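Local coordinates for uncharacterized protein (Bacteroides ovatus CL02T12C04, PDB 6PTM), which probably hydrolyses carrageenan oligosaccharides from their chain ends, as an exo-acting glycoside hydrolase of family GH42, at residues 450-455 with 582-587; 608-613 with 632-637; 615-620 with 639-644. All blocks are in the same frame, centred on the assembly; numbering follows the deposited sequence.

Contact 1. Residues 450-455 with 582-587; sequences ICMAYD and DVLRIY
Tyr587 of helix 579-590 lies against helix 448-460 with Met452 over one face of its ring and its hydroxyl beside Asp455, a Met-aromatic contact combined with a buried tyrosine-carboxylate hydrogen bond. The short helical segments 450-455 and 582-587 cross at 104°, and their axis separation of 11.5 Å is bridged by the long side chains of Met452 and Tyr587. Met452 carries the apolar half. Its CG sits over the middle of the Tyr587 ring, 3.6 Å from the centroid, and makes a CH-pi contact with that face. The sulfur lies farther along, obliquely above the ring, with SD 3.6 Å from Tyr587 CB. CG of Met452 stands opposite the backbone N (chi1 -166°), and the extended step from CG carries SD past the ring root to Leu584, where it is 3.9 Å from CD1; the bend at chi3 then turns only the terminal methyl CE. Val583 CG1 closes on the same sulfur at 4.3 Å. At the far end of the ring, Cys451 CB approaches Tyr587 OH to 3.5 Å. Tyr587 OH donates to Asp455 OD2 over a short 2.5 Å, reaching that oxygen from above the carboxylate plane while OD2 itself lies in the plane of the ring. The Asp455 carboxylate and the Tyr587 ring are inclined by 56°. Around this first shell, Phe599 of strand 597-600 packs on Met452, Val583 and Tyr587, and Leu495 of helix 486-498 covers Cys451. The contact thus joins helix 448-460, within the Beta-galactosidase family region, to helix 579-590, which packs beside the parallel sheet containing strand 597-600. His499 ND1 is hydrogen-bonded to Asp455 OD1, which helps fix the carboxylate with OD2 turned to the tyrosine.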
loop_
_atom_site.group_PDB
_atom_site.type_symbol
_atom_site.label_atom_id
_atom_site.label_comp_id
_atom_site.label_asym_id
_atom_site.label_seq_id
_atom_site.Cartn_x
_atom_site.Cartn_y
_atom_site.Cartn_z
ATOM N N ILE A 450 -2.721 4.813 1.693
ATOM C CA ILE A 450 -3.504 4.201 0.572
ATOM C C ILE A 450 -3.934 5.247 -0.474
ATOM O O ILE A 450 -4.336 4.827 -1.573
ATOM C CB ILE A 450 -4.701 3.396 1.089
ATOM C CG1 ILE A 450 -5.690 4.228 1.906
ATOM C CG2 ILE A 450 -4.229 2.163 1.855
ATOM C CD1 ILE A 450 -6.977 3.465 2.207
ATOM N N CYS A 451 -3.935 6.546 -0.155
ATOM C CA CYS A 451 -4.215 7.614 -1.142
ATOM C C CYS A 451 -2.889 8.207 -1.658
ATOM O O CYS A 451 -2.503 7.934 -2.796
ATOM C CB CYS A 451 -5.140 8.676 -0.579
ATOM S SG CYS A 451 -6.819 8.049 -0.285
ATOM N N MET A 452 -2.152 8.919 -0.823
ATOM C CA MET A 452 -0.988 9.719 -1.288
ATOM C C MET A 452 0.199 8.818 -1.620
ATOM O O MET A 452 0.730 9.009 -2.695
ATOM C CB MET A 452 -0.551 10.773 -0.281
ATOM C CG MET A 452 0.370 11.756 -0.924
ATOM S SD MET A 452 0.768 13.133 0.178
ATOM C CE MET A 452 1.926 12.357 1.305
ATOM N N ALA A 453 0.584 7.851 -0.789
ATOM C CA ALA A 453 1.744 6.972 -1.116
ATOM C C ALA A 453 1.434 6.093 -2.356
ATOM O O ALA A 453 2.316 5.942 -3.218
ATOM C CB ALA A 453 2.145 6.141 0.072
ATOM N N TYR A 454 0.233 5.506 -2.446
ATOM C CA TYR A 454 -0.228 4.737 -3.637
ATOM C C TYR A 454 -0.103 5.635 -4.883
ATOM O O TYR A 454 0.398 5.180 -5.949
ATOM C CB TYR A 454 -1.620 4.150 -3.339
ATOM C CG TYR A 454 -1.580 2.875 -2.518
ATOM C CD1 TYR A 454 -0.438 2.488 -1.814
ATOM C CD2 TYR A 454 -2.684 2.047 -2.435
ATOM C CE1 TYR A 454 -0.406 1.319 -1.076
ATOM C CE2 TYR A 454 -2.666 0.876 -1.691
ATOM C CZ TYR A 454 -1.519 0.497 -1.033
ATOM O OH TYR A 454 -1.509 -0.682 -0.345
ATOM N N ASP A 455 -0.559 6.884 -4.777
ATOM C CA ASP A 455 -0.528 7.841 -5.914
ATOM C C ASP A 455 0.929 8.125 -6.317
ATOM O O ASP A 455 1.198 8.275 -7.535
ATOM C CB ASP A 455 -1.341 9.106 -5.608
ATOM C CG ASP A 455 -2.849 8.864 -5.636
ATOM O OD1 ASP A 455 -3.244 7.745 -6.083
ATOM O OD2 ASP A 455 -3.614 9.771 -5.179
ATOM N N ASP A 582 4.461 19.342 4.308
ATOM C CA ASP A 582 4.205 20.303 3.211
ATOM C C ASP A 582 3.628 19.553 1.995
ATOM O O ASP A 582 2.659 20.026 1.313
ATOM C CB ASP A 582 5.495 21.069 2.878
ATOM C CG ASP A 582 5.964 21.940 4.026
ATOM O OD1 ASP A 582 5.094 22.412 4.747
ATOM O OD2 ASP A 582 7.195 22.079 4.213
ATOM N N VAL A 583 4.223 18.429 1.647
ATOM C CA VAL A 583 3.761 17.704 0.441
ATOM C C VAL A 583 2.314 17.240 0.699
ATOM O O VAL A 583 1.484 17.430 -0.177
ATOM C CB VAL A 583 4.684 16.530 0.082
ATOM C CG1 VAL A 583 4.032 15.703 -0.996
ATOM C CG2 VAL A 583 6.065 16.997 -0.343
ATOM N N LEU A 584 2.012 16.711 1.884
ATOM C CA LEU A 584 0.619 16.333 2.232
ATOM C C LEU A 584 -0.282 17.570 2.125
ATOM O O LEU A 584 -1.399 17.420 1.658
ATOM C CB LEU A 584 0.566 15.699 3.634
ATOM C CG LEU A 584 -0.820 15.280 4.116
ATOM C CD1 LEU A 584 -1.460 14.313 3.131
ATOM C CD2 LEU A 584 -0.772 14.659 5.514
ATOM N N ARG A 585 0.151 18.753 2.576
ATOM C CA ARG A 585 -0.758 19.923 2.636
ATOM C C ARG A 585 -1.245 20.240 1.213
ATOM O O ARG A 585 -2.476 20.445 1.040
ATOM C CB ARG A 585 -0.088 21.106 3.349
ATOM C CG ARG A 585 -1.055 22.229 3.726
ATOM C CD ARG A 585 -0.395 23.433 4.434
ATOM N NE ARG A 585 0.437 22.920 5.516
ATOM C CZ ARG A 585 1.764 22.827 5.486
ATOM N NH1 ARG A 585 2.474 23.285 4.468
ATOM N NH2 ARG A 585 2.379 22.255 6.497
ATOM N N ILE A 586 -0.358 20.200 0.209
ATOM C CA ILE A 586 -0.716 20.554 -1.188
ATOM C C ILE A 586 -1.506 19.380 -1.807
ATOM O O ILE A 586 -2.527 19.642 -2.483
ATOM C CB ILE A 586 0.494 21.010 -2.044
ATOM C CG1 ILE A 586 0.067 21.328 -3.479
ATOM C CG2 ILE A 586 1.628 20.000 -2.066
ATOM C CD1 ILE A 586 -1.092 22.325 -3.625
ATOM N N TYR A 587 -1.126 18.132 -1.535
ATOM C CA TYR A 587 -1.900 16.933 -1.977
ATOM C C TYR A 587 -3.347 17.032 -1.497
ATOM O O TYR A 587 -4.267 16.886 -2.302
ATOM C CB TYR A 587 -1.301 15.646 -1.408
ATOM C CG TYR A 587 -2.009 14.389 -1.824
ATOM C CD1 TYR A 587 -1.876 13.875 -3.105
ATOM C CD2 TYR A 587 -2.878 13.745 -0.959
ATOM C CE1 TYR A 587 -2.547 12.724 -3.502
ATOM C CE2 TYR A 587 -3.550 12.584 -1.334
ATOM C CZ TYR A 587 -3.365 12.059 -2.601
ATOM O OH TYR A 587 -4.012 10.935 -2.961
#

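Contact 2. Residues 608-613 with 632-637; sequences NPHEWD and QKYLDE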
loop_
_atom_site.group_PDB
_atom_site.type_symbol
_atom_site.label_atom_id
_atom_site.label_comp_id
_atom_site.label_asym_id
_atom_site.label_seq_id
_atom_site.Cartn_x
_atom_site.Cartn_y
_atom_site.Cartn_z
ATOM N N ASN A 608 8.728 8.666 -18.055
ATOM C CA ASN A 608 7.259 8.455 -18.193
ATOM C C ASN A 608 6.677 9.467 -19.186
ATOM O O ASN A 608 7.156 10.598 -19.280
ATOM C CB ASN A 608 6.536 8.564 -16.849
ATOM C CG ASN A 608 6.886 7.475 -15.859
ATOM O OD1 ASN A 608 7.723 6.621 -16.143
ATOM N ND2 ASN A 608 6.285 7.530 -14.673
ATOM N N PRO A 609 5.643 9.114 -19.984
ATOM C CA PRO A 609 4.991 10.121 -20.833
ATOM C C PRO A 609 4.418 11.274 -19.987
ATOM O O PRO A 609 3.920 11.040 -18.895
ATOM C CB PRO A 609 3.923 9.350 -21.621
ATOM C CG PRO A 609 3.892 7.933 -21.047
ATOM C CD PRO A 609 5.165 7.746 -20.235
ATOM N N HIS A 610 4.529 12.507 -20.488
ATOM C CA HIS A 610 4.181 13.758 -19.766
ATOM C C HIS A 610 2.670 13.989 -19.872
ATOM O O HIS A 610 2.243 15.002 -20.441
ATOM C CB HIS A 610 5.007 14.933 -20.293
ATOM C CG HIS A 610 6.468 14.769 -20.008
ATOM N ND1 HIS A 610 7.418 15.694 -20.406
ATOM C CD2 HIS A 610 7.164 13.751 -19.459
ATOM C CE1 HIS A 610 8.611 15.269 -20.056
ATOM N NE2 HIS A 610 8.474 14.119 -19.428
ATOM N N GLU A 611 1.892 13.049 -19.354
ATOM C CA GLU A 611 0.415 13.024 -19.506
ATOM C C GLU A 611 -0.173 13.803 -18.324
ATOM O O GLU A 611 -0.851 13.202 -17.440
ATOM C CB GLU A 611 -0.038 11.566 -19.619
ATOM C CG GLU A 611 0.347 10.890 -20.928
ATOM C CD GLU A 611 0.058 9.392 -21.020
ATOM O OE1 GLU A 611 -0.385 8.793 -20.038
ATOM O OE2 GLU A 611 0.304 8.811 -22.082
ATOM N N TRP A 612 0.079 15.104 -18.309
ATOM C CA TRP A 612 -0.468 16.046 -17.320
ATOM C C TRP A 612 -0.466 17.467 -17.884
ATOM O O TRP A 612 0.156 17.709 -18.939
ATOM C CB TRP A 612 0.331 15.953 -16.019
ATOM C CG TRP A 612 1.794 16.181 -16.229
ATOM C CD1 TRP A 612 2.426 17.370 -16.425
ATOM C CD2 TRP A 612 2.816 15.182 -16.208
ATOM N NE1 TRP A 612 3.774 17.174 -16.537
ATOM C CE2 TRP A 612 4.043 15.842 -16.402
ATOM C CE3 TRP A 612 2.807 13.794 -16.040
ATOM C CZ2 TRP A 612 5.253 15.168 -16.413
ATOM C CZ3 TRP A 612 4.005 13.125 -16.040
ATOM C CH2 TRP A 612 5.205 13.806 -16.254
ATOM N N ASP A 613 -1.161 18.367 -17.198
ATOM C CA ASP A 613 -1.388 19.759 -17.664
ATOM C C ASP A 613 -0.467 20.678 -16.862
ATOM O O ASP A 613 -0.130 21.762 -17.325
ATOM C CB ASP A 613 -2.859 20.151 -17.481
ATOM C CG ASP A 613 -3.855 19.231 -18.135
ATOM O OD1 ASP A 613 -3.535 18.771 -19.226
ATOM O OD2 ASP A 613 -4.963 18.970 -17.521
ATOM N N GLN A 632 12.954 22.483 -16.463
ATOM C CA GLN A 632 13.163 23.473 -17.565
ATOM C C GLN A 632 12.769 22.812 -18.884
ATOM O O GLN A 632 12.020 23.462 -19.683
ATOM C CB GLN A 632 14.601 24.021 -17.623
ATOM C CG GLN A 632 14.779 25.168 -18.638
ATOM C CD GLN A 632 13.812 26.304 -18.413
ATOM O OE1 GLN A 632 13.867 27.002 -17.398
ATOM N NE2 GLN A 632 12.866 26.461 -19.336
ATOM N N LYS A 633 13.211 21.568 -19.105
ATOM C CA LYS A 633 12.936 20.837 -20.376
ATOM C C LYS A 633 11.417 20.702 -20.537
ATOM O O LYS A 633 10.922 20.758 -21.685
ATOM C CB LYS A 633 13.652 19.481 -20.454
ATOM C CG LYS A 633 15.156 19.551 -20.686
ATOM C CD LYS A 633 15.815 18.258 -21.143
ATOM N N TYR A 634 10.674 20.546 -19.437
ATOM C CA TYR A 634 9.205 20.442 -19.503
ATOM C C TYR A 634 8.620 21.804 -19.902
ATOM O O TYR A 634 7.729 21.795 -20.746
ATOM C CB TYR A 634 8.642 19.894 -18.190
ATOM C CG TYR A 634 7.153 20.017 -18.087
ATOM C CD1 TYR A 634 6.311 19.333 -18.937
ATOM C CD2 TYR A 634 6.600 20.813 -17.117
ATOM C CE1 TYR A 634 4.938 19.449 -18.821
ATOM C CE2 TYR A 634 5.238 20.962 -16.993
ATOM C CZ TYR A 634 4.404 20.263 -17.840
ATOM O OH TYR A 634 3.063 20.462 -17.722
ATOM N N LEU A 635 9.124 22.920 -19.361
ATOM C CA LEU A 635 8.706 24.288 -19.793
ATOM C C LEU A 635 9.022 24.492 -21.278
ATOM O O LEU A 635 8.160 25.078 -21.969
ATOM C CB LEU A 635 9.374 25.361 -18.929
ATOM C CG LEU A 635 8.821 25.454 -17.507
ATOM C CD1 LEU A 635 9.744 26.244 -16.601
ATOM C CD2 LEU A 635 7.421 26.051 -17.484
ATOM N N ASP A 636 10.171 23.992 -21.741
ATOM C CA ASP A 636 10.641 24.069 -23.151
ATOM C C ASP A 636 9.724 23.256 -24.076
ATOM O O ASP A 636 9.704 23.596 -25.270
ATOM C CB ASP A 636 12.096 23.604 -23.335
ATOM C CG ASP A 636 13.117 24.401 -22.538
ATOM O OD1 ASP A 636 12.761 25.470 -22.071
ATOM O OD2 ASP A 636 14.268 23.923 -22.382
ATOM N N GLU A 637 8.978 22.260 -23.580
ATOM C CA GLU A 637 7.935 21.575 -24.395
ATOM C C GLU A 637 6.566 22.256 -24.254
ATOM O O GLU A 637 5.599 21.595 -24.543
ATOM C CB GLU A 637 7.616 20.144 -23.952
ATOM C CG GLU A 637 8.771 19.193 -23.744
ATOM C CD GLU A 637 8.342 17.968 -22.925
ATOM O OE1 GLU A 637 7.292 17.996 -22.163
ATOM O OE2 GLU A 637 9.048 16.978 -23.054
#
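Tyr634 in the last turn of helix 625-636 and Glu637 just beyond its end meet Trp612 and His610 of the loop that leads into strand 614-617. Tyr634 comes first and bears the apolar part. A trans chi1 of 169° swings its ring away from its own backbone N and toward the pyrrole side of Trp612, whose NE1 is 3.4 Å from Tyr634 CZ. The tyrosine ring stands at the indole edge, near the indole plane; the five-membered ring of Trp612 and the Tyr634 ring are inclined by 58°, neither stacked nor perpendicular. Trp612 CD1 also comes within 3.4 Å of Tyr634 OH, a hydroxyl held by a weak hydrogen bond with the backbone N of Thr640. Over one face of the indole, toward the rim, lies His610 CA, 3.6 Å above the plane. Next along the segment, Glu637 extends its chain to His610 nearer the surface. His610 ND1 donates to Glu637 OE1 across 2.9 Å at 162°, a His-carboxylate hydrogen bond that uses the syn lone pair and lies close to the imidazole plane. At the opposite side of the imidazole, NE2 bonds to the carbonyl O of Leu605, so polar partners at both nitrogens fix the rotation of the ring. Trp612 packs on Ile604 and Leu605 of helix 602-607, while Tyr634 rests on Val641 of strand 640-643, placing the loop between one helix and the end of the next beside the parallel sheet.

Contact 3. Residues 615-620 with 639-644; sequences IVVYKT and GTVIID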
loop_
_atom_site.group_PDB
_atom_site.type_symbol
_atom_site.label_atom_id
_atom_site.label_comp_id
_atom_site.label_asym_id
_atom_site.label_seq_id
_atom_site.Cartn_x
_atom_site.Cartn_y
_atom_site.Cartn_z
ATOM N N ILE A 615 2.733 20.895 -13.451
ATOM C CA ILE A 615 3.507 20.523 -12.241
ATOM C C ILE A 615 3.346 21.655 -11.219
ATOM O O ILE A 615 3.528 22.854 -11.566
ATOM C CB ILE A 615 4.966 20.230 -12.637
ATOM C CG1 ILE A 615 5.046 19.002 -13.557
ATOM C CG2 ILE A 615 5.870 20.121 -11.412
ATOM C CD1 ILE A 615 6.438 18.770 -14.168
ATOM N N VAL A 616 3.083 21.294 -9.970
ATOM C CA VAL A 616 3.047 22.284 -8.870
ATOM C C VAL A 616 4.308 22.066 -8.044
ATOM O O VAL A 616 4.667 20.913 -7.821
ATOM C CB VAL A 616 1.736 22.229 -8.064
ATOM C CG1 VAL A 616 0.539 22.369 -8.978
ATOM C CG2 VAL A 616 1.605 20.987 -7.215
ATOM N N VAL A 617 4.990 23.151 -7.686
ATOM C CA VAL A 617 6.231 23.107 -6.871
ATOM C C VAL A 617 5.981 23.944 -5.621
ATOM O O VAL A 617 5.825 25.185 -5.728
ATOM C CB VAL A 617 7.481 23.565 -7.642
ATOM C CG1 VAL A 617 8.713 23.409 -6.754
ATOM C CG2 VAL A 617 7.654 22.822 -8.953
ATOM N N TYR A 618 5.884 23.261 -4.487
ATOM C CA TYR A 618 5.429 23.829 -3.199
ATOM C C TYR A 618 6.453 23.506 -2.132
ATOM O O TYR A 618 6.765 22.296 -1.972
ATOM C CB TYR A 618 4.065 23.264 -2.796
ATOM C CG TYR A 618 3.507 23.761 -1.493
ATOM C CD1 TYR A 618 3.067 25.065 -1.336
ATOM C CD2 TYR A 618 3.393 22.906 -0.414
ATOM C CE1 TYR A 618 2.533 25.502 -0.131
ATOM C CE2 TYR A 618 2.866 23.321 0.794
ATOM C CZ TYR A 618 2.395 24.612 0.918
ATOM O OH TYR A 618 1.870 24.976 2.110
ATOM N N LYS A 619 6.927 24.559 -1.442
ATOM C CA LYS A 619 7.832 24.477 -0.271
ATOM C C LYS A 619 8.932 23.431 -0.521
ATOM O O LYS A 619 9.206 22.585 0.359
ATOM C CB LYS A 619 6.992 24.191 0.973
ATOM C CG LYS A 619 6.131 25.357 1.458
ATOM C CD LYS A 619 5.847 25.258 2.960
ATOM C CE LYS A 619 5.861 26.593 3.668
ATOM N NZ LYS A 619 4.705 27.372 3.206
ATOM N N THR A 620 9.591 23.552 -1.668
ATOM C CA THR A 620 10.711 22.684 -2.099
ATOM C C THR A 620 11.939 23.569 -2.316
ATOM O O THR A 620 12.413 23.708 -3.447
ATOM C CB THR A 620 10.244 21.846 -3.299
ATOM O OG1 THR A 620 9.023 21.173 -2.940
ATOM C CG2 THR A 620 11.276 20.832 -3.733
ATOM N N GLY A 639 5.113 23.061 -21.340
ATOM C CA GLY A 639 4.505 22.663 -20.059
ATOM C C GLY A 639 4.120 23.872 -19.224
ATOM O O GLY A 639 4.626 24.999 -19.486
ATOM N N THR A 640 3.283 23.653 -18.216
ATOM C CA THR A 640 2.919 24.663 -17.205
ATOM C C THR A 640 3.529 24.268 -15.872
ATOM O O THR A 640 3.309 23.128 -15.422
ATOM C CB THR A 640 1.400 24.799 -17.083
ATOM O OG1 THR A 640 0.900 25.216 -18.354
ATOM C CG2 THR A 640 0.996 25.756 -15.991
ATOM N N VAL A 641 4.241 25.190 -15.252
ATOM C CA VAL A 641 4.798 25.012 -13.892
ATOM C C VAL A 641 4.263 26.127 -13.006
ATOM O O VAL A 641 4.367 27.315 -13.392
ATOM C CB VAL A 641 6.328 24.990 -13.897
ATOM C CG1 VAL A 641 6.853 24.919 -12.487
ATOM C CG2 VAL A 641 6.887 23.864 -14.753
ATOM N N ILE A 642 3.710 25.728 -11.860
ATOM C CA ILE A 642 3.146 26.637 -10.829
ATOM C C ILE A 642 4.027 26.487 -9.607
ATOM O O ILE A 642 4.098 25.379 -9.065
ATOM C CB ILE A 642 1.663 26.344 -10.536
ATOM C CG1 ILE A 642 0.800 26.464 -11.793
ATOM C CG2 ILE A 642 1.159 27.258 -9.428
ATOM C CD1 ILE A 642 -0.484 25.700 -11.711
ATOM N N ILE A 643 4.697 27.562 -9.223
ATOM C CA ILE A 643 5.769 27.513 -8.195
ATOM C C ILE A 643 5.523 28.630 -7.196
ATOM O O ILE A 643 5.010 29.707 -7.627
ATOM C CB ILE A 643 7.178 27.570 -8.819
ATOM C CG1 ILE A 643 8.275 27.300 -7.787
ATOM C CG2 ILE A 643 7.435 28.873 -9.560
ATOM C CD1 ILE A 643 9.574 26.864 -8.411
ATOM N N ASP A 644 5.825 28.350 -5.927
ATOM C CA ASP A 644 5.675 29.341 -4.835
ATOM C C ASP A 644 6.953 30.184 -4.787
ATOM O O ASP A 644 7.785 30.034 -5.680
ATOM C CB ASP A 644 5.259 28.705 -3.512
ATOM C CG ASP A 644 6.268 27.773 -2.878
ATOM O OD1 ASP A 644 7.383 27.723 -3.373
ATOM O OD2 ASP A 644 5.909 27.087 -1.892
#
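OD2 of Asp644 accepts the backbone N-H of Lys619 over 2.8 Å, a side-chain bond that ties together the backbones just past the C-terminal ends of two parallel strands. Strands 614-617 and 640-643 are the two strands of a beta-alpha-beta unit, with helix 625-636 forming the crossover between them. Asp644 holds its carboxylate between the backbone N and the carbonyl carbon (chi1 66°), turned toward segment 615-620. Lys619 N meets OD2 on the syn side, 27° out of the carboxylate plane, while Asp644 OD1 is taken by Ser647 OG and Glu646 N. The carboxylate thus has bonds at both oxygens and joins the loops that leave the two strands. Along the strands the ladder zigzags from Thr640 O to Ile615 N, from Ile615 O to Ile642 N and from Ile642 O to Val617 N. It ends in the longer Asp644 N to Val617 O bond, 3.2 Å. Val617 and Ile643 lie side by side and point the same way, with Val617 CB 3.8 Å from Ile643 CG1. Ile615 and Val641 share this face of the sheet and pack on Tyr634 of the crossover helix. On the other face, Val616 CG1 touches Ile642 CB at 4.4 Å, and helix 674-687 covers the pair through Met677 and Glu680. Past the strand, Tyr618 OH is hydrogen-bonded to Arg585 NH1. Lys619 folds back over the neighbouring ring, CG sitting 3.7 Å above the Tyr618 plane at its centre, and sends NZ on to a salt bridge with Glu646 OE2.

Overall arrangement
Contact 1 is buried and nearest the middle of the chain, about 13 Å from its centre; contacts 2 and 3 lie about 28 and 27 Å out. Contacts 2 and 3 share one beta-alpha-beta unit: contact 3, though far from the centre, is buried within the sheet and pairs its strands through backbone bonds, whereas contact 2 fastens the end of the crossover helix to the preceding loop through side chains and reaches the surface at His610 and Glu637. Contact 1 instead joins helices 448-460 and 579-590 beside the sheet, through a methionine, a tyrosine and a carboxylate. It touches contact 3 where Ile586 and Arg585 meet Tyr618, but leaves about 9 Å between nearest atoms to contact 2.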